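Local atomic coordinates of C-glycoside 3-oxidase (Microbacterium trichothecenolyticum, PDB entry 7DVE), a protein that oxidises the C3 hydroxyl of the sugar in C-glycosides such as isoorientin and mangiferin, using FAD and reducing oxygen to hydrogen peroxide. Residues H127-C132 and A350-L355; R92-T97 and A441-Q446. All blocks are in the same frame, centred on the assembly; numbering follows the deposited sequence.

Contact 1 of 2, residues H127-C132 and A350-L355; sequences HWTGAC and ASPVKL. With FAD (flavin-adenine dinucleotide), chain C.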
ATOM      1  N   HIS A 127      -8.728   4.090   0.793  1.00 44.92           N
ATOM      2  CA  HIS A 127      -9.360   3.367   1.885  1.00 48.72           C
ATOM      3  C   HIS A 127      -8.421   3.061   3.036  1.00 49.38           C
ATOM      4  O   HIS A 127      -8.869   2.459   4.018  1.00 51.19           O
ATOM      5  CB  HIS A 127      -9.937   2.023   1.388  1.00 47.83           C
ATOM      6  CG  HIS A 127     -10.706   2.127   0.114  1.00 48.09           C
ATOM      7  ND1 HIS A 127     -12.037   2.485   0.082  1.00 50.40           N
ATOM      8  CD2 HIS A 127     -10.332   1.943  -1.172  1.00 46.25           C
ATOM      9  CE1 HIS A 127     -12.453   2.505  -1.173  1.00 48.38           C
ATOM     10  NE2 HIS A 127     -11.440   2.172  -1.952  1.00 47.78           N
ATOM     11  N   TRP A 128      -7.136   3.404   2.930  1.00 46.75           N
ATOM     12  CA  TRP A 128      -6.128   2.920   3.862  1.00 48.07           C
ATOM     13  C   TRP A 128      -6.155   3.717   5.166  1.00 48.63           C
ATOM     14  O   TRP A 128      -6.933   4.661   5.331  1.00 47.77           O
ATOM     15  CB  TRP A 128      -4.742   2.957   3.221  1.00 45.31           C
ATOM     16  CG  TRP A 128      -4.137   4.326   2.996  1.00 48.59           C
ATOM     17  CD1 TRP A 128      -4.800   5.519   2.801  1.00 46.81           C
ATOM     18  CD2 TRP A 128      -2.739   4.635   2.932  1.00 48.17           C
ATOM     19  NE1 TRP A 128      -3.892   6.542   2.597  1.00 47.91           N
ATOM     20  CE2 TRP A 128      -2.623   6.032   2.686  1.00 49.57           C
ATOM     21  CE3 TRP A 128      -1.577   3.875   3.058  1.00 46.11           C
ATOM     22  CZ2 TRP A 128      -1.383   6.673   2.567  1.00 48.71           C
ATOM     23  CZ3 TRP A 128      -0.344   4.521   2.938  1.00 49.46           C
ATOM     24  CH2 TRP A 128      -0.260   5.901   2.700  1.00 47.03           C
ATOM     25  N   THR A 129      -5.288   3.323   6.117  1.00 47.54           N
ATOM     26  CA  THR A 129      -5.148   4.025   7.395  1.00 47.64           C
ATOM     27  C   THR A 129      -3.784   4.697   7.548  1.00 46.91           C
ATOM     28  O   THR A 129      -3.341   4.946   8.675  1.00 46.81           O
ATOM     29  CB  THR A 129      -5.399   3.086   8.577  1.00 45.75           C
ATOM     30  OG1 THR A 129      -4.493   1.995   8.499  1.00 46.02           O
ATOM     31  CG2 THR A 129      -6.834   2.575   8.598  1.00 47.63           C
ATOM     32  N   GLY A 130      -3.094   4.939   6.435  1.00 47.30           N
ATOM     33  CA  GLY A 130      -2.097   5.987   6.298  1.00 47.01           C
ATOM     34  C   GLY A 130      -0.812   5.874   7.094  1.00 48.02           C
ATOM     35  O   GLY A 130      -0.081   6.862   7.144  1.00 46.16           O
ATOM     36  N   ALA A 131      -0.484   4.727   7.706  1.00 44.41           N
ATOM     37  CA  ALA A 131       0.738   4.652   8.507  1.00 46.08           C
ATOM     38  C   ALA A 131       1.978   4.488   7.611  1.00 51.05           C
ATOM     39  O   ALA A 131       2.015   3.603   6.741  1.00 49.01           O
ATOM     40  CB  ALA A 131       0.645   3.516   9.518  1.00 43.13           C
ATOM     41  N   CYS A 132       3.004   5.332   7.831  1.00 47.49           N
ATOM     42  CA  CYS A 132       4.155   5.415   6.927  1.00 48.27           C
ATOM     43  C   CYS A 132       5.505   5.348   7.639  1.00 50.48           C
ATOM     44  O   CYS A 132       6.314   6.272   7.531  1.00 52.44           O
ATOM     45  CB  CYS A 132       4.084   6.696   6.102  1.00 47.49           C
ATOM     46  SG  CYS A 132       2.785   6.746   4.866  1.00 47.75           S
ATOM     47  N   ALA A 350      -8.500   4.632  13.314  1.00 45.24           N
ATOM     48  CA  ALA A 350      -7.265   4.510  12.548  1.00 48.58           C
ATOM     49  C   ALA A 350      -6.781   3.078  12.470  1.00 48.39           C
ATOM     50  O   ALA A 350      -5.611   2.855  12.143  1.00 49.27           O
ATOM     51  CB  ALA A 350      -6.148   5.365  13.153  1.00 45.82           C
ATOM     52  N   SER A 351      -7.627   2.107  12.821  1.00 46.80           N
ATOM     53  CA  SER A 351      -7.114   0.755  12.654  1.00 48.48           C
ATOM     54  C   SER A 351      -7.581   0.174  11.320  1.00 48.91           C
ATOM     55  O   SER A 351      -8.691   0.463  10.881  1.00 51.71           O
ATOM     56  CB  SER A 351      -7.569  -0.149  13.799  1.00 50.19           C
ATOM     57  OG  SER A 351      -7.613  -1.515  13.395  1.00 52.27           O
ATOM     58  N   PRO A 352      -6.762  -0.616  10.623  1.00 47.69           N
ATOM     59  CA  PRO A 352      -7.215  -1.222   9.365  1.00 49.78           C
ATOM     60  C   PRO A 352      -8.153  -2.387   9.568  1.00 52.09           C
ATOM     61  O   PRO A 352      -8.762  -2.851   8.604  1.00 53.50           O
ATOM     62  CB  PRO A 352      -5.904  -1.693   8.707  1.00 49.37           C
ATOM     63  CG  PRO A 352      -4.963  -1.894   9.846  1.00 49.96           C
ATOM     64  CD  PRO A 352      -5.330  -0.858  10.880  1.00 49.87           C
ATOM     65  N   VAL A 353      -8.278  -2.883  10.779  1.00 53.02           N
ATOM     66  CA  VAL A 353      -9.158  -3.988  11.089  1.00 53.65           C
ATOM     67  C   VAL A 353     -10.088  -3.536  12.199  1.00 55.17           C
ATOM     68  O   VAL A 353      -9.660  -2.867  13.146  1.00 53.06           O
ATOM     69  CB  VAL A 353      -8.360  -5.235  11.521  1.00 54.09           C
ATOM     70  CG1 VAL A 353      -9.302  -6.333  11.898  1.00 55.59           C
ATOM     71  CG2 VAL A 353      -7.435  -5.672  10.417  1.00 53.35           C
ATOM     72  N   LYS A 354     -11.364  -3.871  12.058  1.00 56.49           N
ATOM     73  CA  LYS A 354     -12.322  -3.722  13.142  1.00 56.47           C
ATOM     74  C   LYS A 354     -11.938  -4.681  14.259  1.00 58.28           C
ATOM     75  O   LYS A 354     -12.056  -5.897  14.103  1.00 57.49           O
ATOM     76  CB  LYS A 354     -13.729  -4.008  12.621  1.00 59.84           C
ATOM     77  CG  LYS A 354     -14.821  -3.853  13.659  1.00 62.13           C
ATOM     78  CD  LYS A 354     -15.210  -2.400  13.808  1.00 61.14           C
ATOM     79  CE  LYS A 354     -16.619  -2.250  14.359  1.00 66.26           C
ATOM     80  NZ  LYS A 354     -16.976  -3.371  15.273  1.00 68.25           N
ATOM     81  N   LEU A 355     -11.459  -4.141  15.378  1.00 58.90           N
ATOM     82  CA  LEU A 355     -11.017  -4.925  16.526  1.00 57.89           C
ATOM     83  C   LEU A 355     -12.053  -4.972  17.634  1.00 59.93           C
ATOM     84  O   LEU A 355     -12.270  -6.032  18.233  1.00 65.61           O
ATOM     85  CB  LEU A 355      -9.717  -4.345  17.096  1.00 57.66           C
ATOM     86  CG  LEU A 355      -8.492  -4.303  16.187  1.00 55.50           C
ATOM     87  CD1 LEU A 355      -7.285  -4.052  17.048  1.00 52.23           C
ATOM     88  CD2 LEU A 355      -8.345  -5.613  15.433  1.00 55.02           C
TER
HETATM   89  PA  FAD C 801      -2.946   0.154  -5.285  1.00 52.71           P
HETATM   90  O1A FAD C 801      -3.682  -1.133  -5.278  1.00 53.98           O
HETATM   91  O2A FAD C 801      -3.073   1.058  -4.118  1.00 51.84           O
HETATM   92  O5B FAD C 801      -3.455   0.848  -6.649  1.00 55.82           O
HETATM   93  C5B FAD C 801      -3.332   0.132  -7.881  1.00 52.77           C
HETATM   94  C4B FAD C 801      -4.388   0.596  -8.851  1.00 54.23           C
HETATM   95  O4B FAD C 801      -4.130  -0.135 -10.086  1.00 55.29           O
HETATM   96  C3B FAD C 801      -5.794   0.156  -8.395  1.00 56.76           C
HETATM   97  O3B FAD C 801      -6.652   1.314  -8.399  1.00 55.53           O
HETATM   98  C2B FAD C 801      -6.188  -0.818  -9.516  1.00 54.00           C
HETATM   99  O2B FAD C 801      -7.580  -0.733  -9.831  1.00 53.14           O
HETATM  100  C1B FAD C 801      -5.399  -0.299 -10.701  1.00 56.53           C
HETATM  101  N9A FAD C 801      -5.274  -1.357 -11.769  1.00 58.82           N
HETATM  102  C8A FAD C 801      -4.835  -2.595 -11.486  1.00 57.00           C
HETATM  103  N7A FAD C 801      -4.819  -3.307 -12.618  1.00 58.51           N
HETATM  104  C5A FAD C 801      -5.253  -2.525 -13.608  1.00 61.01           C
HETATM  105  C6A FAD C 801      -5.404  -2.759 -14.919  1.00 63.10           C
HETATM  106  N6A FAD C 801      -5.087  -3.984 -15.338  1.00 63.88           N
HETATM  107  N1A FAD C 801      -5.847  -1.819 -15.775  1.00 63.15           N
HETATM  108  C2A FAD C 801      -6.157  -0.559 -15.259  1.00 63.43           C
HETATM  109  N3A FAD C 801      -5.978  -0.328 -13.882  1.00 60.31           N
HETATM  110  C4A FAD C 801      -5.531  -1.315 -13.086  1.00 60.47           C
HETATM  111  N1  FAD C 801      -0.458   0.677   3.728  1.00 46.90           N
HETATM  112  C2  FAD C 801       0.496   1.315   4.502  1.00 48.94           C
HETATM  113  O2  FAD C 801       1.613   1.471   4.023  1.00 47.44           O
HETATM  114  N3  FAD C 801       0.181   1.749   5.800  1.00 49.43           N
HETATM  115  C4  FAD C 801      -1.129   1.580   6.301  1.00 46.34           C
HETATM  116  O4  FAD C 801      -1.402   1.988   7.435  1.00 44.99           O
HETATM  117  C4X FAD C 801      -2.075   0.937   5.510  1.00 47.60           C
HETATM  118  N5  FAD C 801      -3.334   0.690   5.949  1.00 48.00           N
HETATM  119  C5X FAD C 801      -4.263   0.183   5.089  1.00 47.91           C
HETATM  120  C6  FAD C 801      -5.610   0.049   5.478  1.00 46.89           C
HETATM  121  C7  FAD C 801      -6.589  -0.410   4.605  1.00 47.81           C
HETATM  122  C7M FAD C 801      -8.064  -0.536   5.062  1.00 47.59           C
HETATM  123  C8  FAD C 801      -6.229  -0.760   3.302  1.00 47.10           C
HETATM  124  C8M FAD C 801      -7.302  -1.275   2.325  1.00 46.92           C
HETATM  125  C9  FAD C 801      -4.890  -0.640   2.905  1.00 48.01           C
HETATM  126  C9A FAD C 801      -3.899  -0.178   3.791  1.00 46.91           C
HETATM  127  N10 FAD C 801      -2.602  -0.077   3.419  1.00 48.35           N
HETATM  128  C10 FAD C 801      -1.716   0.502   4.231  1.00 47.89           C
HETATM  129  C1' FAD C 801      -2.098  -0.563   2.103  1.00 47.91           C
HETATM  130  C2' FAD C 801      -1.967   0.511   1.016  1.00 49.69           C
HETATM  131  O2' FAD C 801      -3.285   0.962   0.662  1.00 49.02           O
HETATM  132  C3' FAD C 801      -1.189  -0.054  -0.219  1.00 48.66           C
HETATM  133  O3' FAD C 801       0.132  -0.452   0.178  1.00 49.14           O
HETATM  134  C4' FAD C 801      -1.006   1.014  -1.298  1.00 50.60           C
HETATM  135  O4' FAD C 801      -2.275   1.505  -1.702  1.00 49.37           O
HETATM  136  C5' FAD C 801      -0.284   0.414  -2.536  1.00 52.64           C
HETATM  137  O5' FAD C 801      -0.307   1.349  -3.632  1.00 52.08           O
HETATM  138  P   FAD C 801      -0.178   0.914  -5.186  1.00 53.84           P
HETATM  139  O1P FAD C 801      -0.476   2.043  -6.110  1.00 54.13           O
HETATM  140  O2P FAD C 801       1.123   0.220  -5.285  1.00 54.87           O
HETATM  141  O3P FAD C 801      -1.381  -0.112  -5.531  1.00 54.12           O

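Contact 2 of 2, residues R92-T97 and A441-Q446; sequences RARPGT and ASLHYQ. With FAD (flavin-adenine dinucleotide), chain C.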
ATOM      1  N   ARG A  92     -14.434 -12.675   4.517  1.00 61.20           N
ATOM      2  CA  ARG A  92     -15.031 -11.376   4.202  1.00 59.19           C
ATOM      3  C   ARG A  92     -13.984 -10.305   3.891  1.00 56.05           C
ATOM      4  O   ARG A  92     -12.942 -10.231   4.543  1.00 54.41           O
ATOM      5  CB  ARG A  92     -15.895 -10.885   5.369  1.00 63.76           C
ATOM      6  CG  ARG A  92     -17.373 -11.207   5.260  1.00 70.58           C
ATOM      7  CD  ARG A  92     -18.214 -10.199   6.022  1.00 75.72           C
ATOM      8  NE  ARG A  92     -19.504  -9.958   5.380  1.00 82.23           N
ATOM      9  CZ  ARG A  92     -19.684  -9.175   4.322  1.00 83.57           C
ATOM     10  NH1 ARG A  92     -18.670  -8.540   3.749  1.00 76.94           N
ATOM     11  NH2 ARG A  92     -20.910  -9.026   3.825  1.00 86.47           N
ATOM     12  N   ALA A  93     -14.291  -9.444   2.927  1.00 54.63           N
ATOM     13  CA  ALA A  93     -13.450  -8.309   2.579  1.00 52.28           C
ATOM     14  C   ALA A  93     -13.904  -7.048   3.312  1.00 52.91           C
ATOM     15  O   ALA A  93     -15.107  -6.808   3.469  1.00 54.59           O
ATOM     16  CB  ALA A  93     -13.491  -8.059   1.069  1.00 49.56           C
ATOM     17  N   ARG A  94     -12.932  -6.246   3.753  1.00 48.88           N
ATOM     18  CA  ARG A  94     -13.215  -4.926   4.296  1.00 48.90           C
ATOM     19  C   ARG A  94     -13.890  -4.060   3.238  1.00 50.73           C
ATOM     20  O   ARG A  94     -13.610  -4.208   2.043  1.00 50.16           O
ATOM     21  CB  ARG A  94     -11.927  -4.236   4.724  1.00 52.32           C
ATOM     22  CG  ARG A  94     -11.504  -4.525   6.125  1.00 54.47           C
ATOM     23  CD  ARG A  94     -10.014  -4.369   6.170  1.00 57.51           C
ATOM     24  NE  ARG A  94      -9.317  -5.601   5.814  1.00 55.72           N
ATOM     25  CZ  ARG A  94      -8.058  -5.849   6.144  1.00 53.36           C
ATOM     26  NH1 ARG A  94      -7.341  -4.968   6.835  1.00 52.23           N
ATOM     27  NH2 ARG A  94      -7.502  -6.997   5.756  1.00 48.59           N
ATOM     28  N   PRO A  95     -14.766  -3.134   3.648  1.00 52.51           N
ATOM     29  CA  PRO A  95     -15.400  -2.231   2.672  1.00 50.22           C
ATOM     30  C   PRO A  95     -14.365  -1.497   1.840  1.00 47.87           C
ATOM     31  O   PRO A  95     -13.299  -1.143   2.327  1.00 51.17           O
ATOM     32  CB  PRO A  95     -16.224  -1.270   3.542  1.00 50.93           C
ATOM     33  CG  PRO A  95     -16.096  -1.769   4.990  1.00 49.07           C
ATOM     34  CD  PRO A  95     -15.442  -3.110   4.962  1.00 51.15           C
ATOM     35  N   GLY A  96     -14.670  -1.312   0.559  1.00 49.36           N
ATOM     36  CA  GLY A  96     -13.742  -0.726  -0.374  1.00 49.63           C
ATOM     37  C   GLY A  96     -12.763  -1.695  -1.008  1.00 51.38           C
ATOM     38  O   GLY A  96     -11.941  -1.273  -1.826  1.00 48.88           O
ATOM     39  N   THR A  97     -12.799  -2.969  -0.642  1.00 50.46           N
ATOM     40  CA  THR A  97     -11.904  -3.963  -1.214  1.00 51.24           C
ATOM     41  C   THR A  97     -12.703  -5.208  -1.591  1.00 50.47           C
ATOM     42  O   THR A  97     -13.856  -5.375  -1.191  1.00 50.79           O
ATOM     43  CB  THR A  97     -10.779  -4.355  -0.253  1.00 48.08           C
ATOM     44  OG1 THR A  97     -11.319  -5.176   0.789  1.00 50.17           O
ATOM     45  CG2 THR A  97     -10.128  -3.144   0.346  1.00 47.87           C
ATOM     46  N   ALA A 441      -4.401 -10.728   5.301  1.00 46.01           N
ATOM     47  CA  ALA A 441      -5.103  -9.661   5.990  1.00 47.48           C
ATOM     48  C   ALA A 441      -4.284  -8.380   6.084  1.00 49.39           C
ATOM     49  O   ALA A 441      -4.873  -7.310   6.173  1.00 48.68           O
ATOM     50  CB  ALA A 441      -5.504 -10.114   7.386  1.00 47.29           C
ATOM     51  N   SER A 442      -2.944  -8.455   6.053  1.00 48.40           N
ATOM     52  CA  SER A 442      -2.142  -7.239   6.182  1.00 50.80           C
ATOM     53  C   SER A 442      -2.298  -6.302   4.988  1.00 48.40           C
ATOM     54  O   SER A 442      -2.012  -5.112   5.119  1.00 46.22           O
ATOM     55  CB  SER A 442      -0.649  -7.582   6.367  1.00 49.01           C
ATOM     56  OG  SER A 442      -0.046  -7.989   5.149  1.00 46.77           O
ATOM     57  N   LEU A 443      -2.754  -6.814   3.841  1.00 48.00           N
ATOM     58  CA  LEU A 443      -2.834  -6.081   2.579  1.00 46.63           C
ATOM     59  C   LEU A 443      -1.496  -5.505   2.157  1.00 47.78           C
ATOM     60  O   LEU A 443      -1.458  -4.586   1.341  1.00 49.64           O
ATOM     61  CB  LEU A 443      -3.870  -4.967   2.629  1.00 47.98           C
ATOM     62  CG  LEU A 443      -5.188  -5.320   3.308  1.00 50.93           C
ATOM     63  CD1 LEU A 443      -5.820  -4.030   3.788  1.00 49.35           C
ATOM     64  CD2 LEU A 443      -6.098  -6.070   2.360  1.00 46.88           C
ATOM     65  N   HIS A 444      -0.400  -6.030   2.699  1.00 48.05           N
ATOM     66  CA  HIS A 444       0.965  -5.654   2.330  1.00 48.62           C
ATOM     67  C   HIS A 444       1.576  -6.831   1.573  1.00 49.43           C
ATOM     68  O   HIS A 444       2.077  -7.781   2.183  1.00 49.04           O
ATOM     69  CB  HIS A 444       1.786  -5.319   3.575  1.00 46.46           C
ATOM     70  CG  HIS A 444       1.149  -4.304   4.465  1.00 48.16           C
ATOM     71  ND1 HIS A 444       1.590  -4.067   5.749  1.00 49.30           N
ATOM     72  CD2 HIS A 444       0.147  -3.417   4.241  1.00 46.95           C
ATOM     73  CE1 HIS A 444       0.862  -3.103   6.290  1.00 47.88           C
ATOM     74  NE2 HIS A 444      -0.011  -2.685   5.394  1.00 44.35           N
ATOM     75  N   TYR A 445       1.516  -6.785   0.250  1.00 50.72           N
ATOM     76  CA  TYR A 445       2.035  -7.864  -0.587  1.00 50.14           C
ATOM     77  C   TYR A 445       3.267  -7.340  -1.333  1.00 53.01           C
ATOM     78  O   TYR A 445       3.173  -6.387  -2.116  1.00 49.99           O
ATOM     79  CB  TYR A 445       0.965  -8.396  -1.549  1.00 46.42           C
ATOM     80  CG  TYR A 445      -0.430  -8.554  -0.924  1.00 49.90           C
ATOM     81  CD1 TYR A 445      -0.607  -9.056   0.374  1.00 49.55           C
ATOM     82  CD2 TYR A 445      -1.563  -8.202  -1.636  1.00 48.79           C
ATOM     83  CE1 TYR A 445      -1.884  -9.174   0.939  1.00 48.62           C
ATOM     84  CE2 TYR A 445      -2.823  -8.316  -1.090  1.00 49.05           C
ATOM     85  CZ  TYR A 445      -2.991  -8.790   0.193  1.00 49.20           C
ATOM     86  OH  TYR A 445      -4.282  -8.883   0.697  1.00 46.35           O
ATOM     87  N   GLN A 446       4.416  -7.954  -1.076  1.00 51.41           N
ATOM     88  CA  GLN A 446       5.677  -7.512  -1.624  1.00 52.21           C
ATOM     89  C   GLN A 446       6.269  -8.597  -2.515  1.00 55.76           C
ATOM     90  O   GLN A 446       5.817  -9.748  -2.532  1.00 53.84           O
ATOM     91  CB  GLN A 446       6.669  -7.160  -0.502  1.00 53.95           C
ATOM     92  CG  GLN A 446       6.303  -5.915   0.348  1.00 53.31           C
ATOM     93  CD  GLN A 446       5.111  -6.140   1.264  1.00 52.77           C
ATOM     94  OE1 GLN A 446       4.229  -5.284   1.355  1.00 53.05           O
ATOM     95  NE2 GLN A 446       5.081  -7.286   1.964  1.00 48.95           N
TER
HETATM   96  PA  FAD C 801      -2.946   0.154  -5.285  1.00 52.71           P
HETATM   97  O1A FAD C 801      -3.682  -1.133  -5.278  1.00 53.98           O
HETATM   98  O2A FAD C 801      -3.073   1.058  -4.118  1.00 51.84           O
HETATM   99  O5B FAD C 801      -3.455   0.848  -6.649  1.00 55.82           O
HETATM  100  C5B FAD C 801      -3.332   0.132  -7.881  1.00 52.77           C
HETATM  101  C4B FAD C 801      -4.388   0.596  -8.851  1.00 54.23           C
HETATM  102  O4B FAD C 801      -4.130  -0.135 -10.086  1.00 55.29           O
HETATM  103  C3B FAD C 801      -5.794   0.156  -8.395  1.00 56.76           C
HETATM  104  O3B FAD C 801      -6.652   1.314  -8.399  1.00 55.53           O
HETATM  105  C2B FAD C 801      -6.188  -0.818  -9.516  1.00 54.00           C
HETATM  106  O2B FAD C 801      -7.580  -0.733  -9.831  1.00 53.14           O
HETATM  107  C1B FAD C 801      -5.399  -0.299 -10.701  1.00 56.53           C
HETATM  108  N9A FAD C 801      -5.274  -1.357 -11.769  1.00 58.82           N
HETATM  109  C8A FAD C 801      -4.835  -2.595 -11.486  1.00 57.00           C
HETATM  110  N7A FAD C 801      -4.819  -3.307 -12.618  1.00 58.51           N
HETATM  111  C5A FAD C 801      -5.253  -2.525 -13.608  1.00 61.01           C
HETATM  112  C6A FAD C 801      -5.404  -2.759 -14.919  1.00 63.10           C
HETATM  113  N6A FAD C 801      -5.087  -3.984 -15.338  1.00 63.88           N
HETATM  114  N1A FAD C 801      -5.847  -1.819 -15.775  1.00 63.15           N
HETATM  115  C2A FAD C 801      -6.157  -0.559 -15.259  1.00 63.43           C
HETATM  116  N3A FAD C 801      -5.978  -0.328 -13.882  1.00 60.31           N
HETATM  117  C4A FAD C 801      -5.531  -1.315 -13.086  1.00 60.47           C
HETATM  118  N1  FAD C 801      -0.458   0.677   3.728  1.00 46.90           N
HETATM  119  C2  FAD C 801       0.496   1.315   4.502  1.00 48.94           C
HETATM  120  O2  FAD C 801       1.613   1.471   4.023  1.00 47.44           O
HETATM  121  N3  FAD C 801       0.181   1.749   5.800  1.00 49.43           N
HETATM  122  C4  FAD C 801      -1.129   1.580   6.301  1.00 46.34           C
HETATM  123  O4  FAD C 801      -1.402   1.988   7.435  1.00 44.99           O
HETATM  124  C4X FAD C 801      -2.075   0.937   5.510  1.00 47.60           C
HETATM  125  N5  FAD C 801      -3.334   0.690   5.949  1.00 48.00           N
HETATM  126  C5X FAD C 801      -4.263   0.183   5.089  1.00 47.91           C
HETATM  127  C6  FAD C 801      -5.610   0.049   5.478  1.00 46.89           C
HETATM  128  C7  FAD C 801      -6.589  -0.410   4.605  1.00 47.81           C
HETATM  129  C7M FAD C 801      -8.064  -0.536   5.062  1.00 47.59           C
HETATM  130  C8  FAD C 801      -6.229  -0.760   3.302  1.00 47.10           C
HETATM  131  C8M FAD C 801      -7.302  -1.275   2.325  1.00 46.92           C
HETATM  132  C9  FAD C 801      -4.890  -0.640   2.905  1.00 48.01           C
HETATM  133  C9A FAD C 801      -3.899  -0.178   3.791  1.00 46.91           C
HETATM  134  N10 FAD C 801      -2.602  -0.077   3.419  1.00 48.35           N
HETATM  135  C10 FAD C 801      -1.716   0.502   4.231  1.00 47.89           C
HETATM  136  C1' FAD C 801      -2.098  -0.563   2.103  1.00 47.91           C
HETATM  137  C2' FAD C 801      -1.967   0.511   1.016  1.00 49.69           C
HETATM  138  O2' FAD C 801      -3.285   0.962   0.662  1.00 49.02           O
HETATM  139  C3' FAD C 801      -1.189  -0.054  -0.219  1.00 48.66           C
HETATM  140  O3' FAD C 801       0.132  -0.452   0.178  1.00 49.14           O
HETATM  141  C4' FAD C 801      -1.006   1.014  -1.298  1.00 50.60           C
HETATM  142  O4' FAD C 801      -2.275   1.505  -1.702  1.00 49.37           O
HETATM  143  C5' FAD C 801      -0.284   0.414  -2.536  1.00 52.64           C
HETATM  144  O5' FAD C 801      -0.307   1.349  -3.632  1.00 52.08           O
HETATM  145  P   FAD C 801      -0.178   0.914  -5.186  1.00 53.84           P
HETATM  146  O1P FAD C 801      -0.476   2.043  -6.110  1.00 54.13           O
HETATM  147  O2P FAD C 801       1.123   0.220  -5.285  1.00 54.87           O
HETATM  148  O3P FAD C 801      -1.381  -0.112  -5.531  1.00 54.12           O
HETATM  149  O   HOH W   1      -5.201  -5.156   8.157  1.00 47.86           O

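Contact 1 of 2, residues H127-C132 and A350-L355
Thr129 is the residue through which the two loops meet, and it packs against Ala350, Ser351 and Pro352. The packing is by van der Waals contact, and no hydrogen bond joins the loops directly. Thr129 CB lies 3.6 Å from Ala350 O. The methyl Thr129 CG2 is 3.6 Å from Ser351 O and also borders Pro352 N. The hydroxyl Thr129 OG1 passes beside the proline ring, 3.8 Å from Pro352 CD.

The polar contacts of segment 127-132 with the cofactor are hydrogen bonds to the flavin. Thr129 OG1 sits between the backbone N and the carbonyl carbon (chi1 57°), which directs it to the isoalloxazine. Thr129 OG1 donates to FAD N5 over 3.1 Å. Ala131 reads the pyrimidine edge with its backbone: its N donates to FAD O4 at 2.9 Å, and its O accepts from FAD N3 at 2.8 Å. These paired bonds run in opposite senses and fix the ring within its plane. Both residues are established FAD-binding residues.

Trp128 supports one flavin face by van der Waals contact. Trp128 CB is 3.3 Å from FAD C9A. The indole turns an edge to the flavin, with Trp128 CE3 3.5 Å from FAD N1, while Gly130 CA covers one indole face over its centre. Replacing Trp128 by alanine would probably open a gap beneath FAD N1 and C2 and leave Gly130 CA without the ring it covers. Pro352 CB adds a contact at FAD C6.

Trp128 NE1 is held by Ser213 O, and Thr490 of helix 490-510 packs on its side chain. Gly130 and Cys132 make backbone hydrogen bonds to Ala201 and Pro199 of strand 196-204. The side chains of Ala131 and Pro352 rest on strand 341-347, the strand that leads into segment 350-355.

Contact 2 of 2, residues R92-T97 and A441-Q446
Arg94 crosses to the loop of Ala441 and Leu443 at the flavin of this GMC oxidoreductase. It begins a type II beta turn that ends at Thr97. The tight part is one bond and one methyl packed over the guanidinium, toward its rim. Arg94 NH2 donates to Ala441 O over 2.7 Å, nearly straight at 169°. The donor lies in the carbonyl plane, on a lone pair, and the oxygen lies close to the guanidinium plane. Leu443 CD1 covers one guanidinium face, 3.5 Å from Arg94 NH1. Leu443 CD1 also lies 3.3 Å from FAD C8, so one methyl touches both the arginine and the cofactor. A bend in the arginine chain (chi3 -87°) helps bring the flat group over this leucine.

The looser side holds a single water. It accepts from Arg94 NH1 and donates to Ala441 O, so this carbonyl is bound both directly and through water.

Beyond Leu443, Ser442 OG accepts from His444 N in an ST turn. His444, the inferred proton acceptor, is also held by Gln298 through ND1. At the other ring nitrogen, His444 NE2 lies 3.8 Å from FAD N1.

Overall arrangement
The two contacts have centres about 10 Å apart, and both touch the FAD. In chain order the segments run 92-97, 127-132, 350-355 and 441-446, so contact 1 is nested inside the loop closed by contact 2. They join directly where Arg94 NH1 makes a probable hydrogen bond of 3.1 Å to Pro352 O. His127 also packs against Gly96. Trp128 and His444 approach opposite faces of the isoalloxazine. Contact 1 leans on the antiparallel sheet through strands 196-204 and 341-347, while segment 441-446 follows strand 427-436 of that sheet and precedes strand 473-475 of the parallel sheet along the chain. Loops distant in sequence thus meet the flavin from both of its faces.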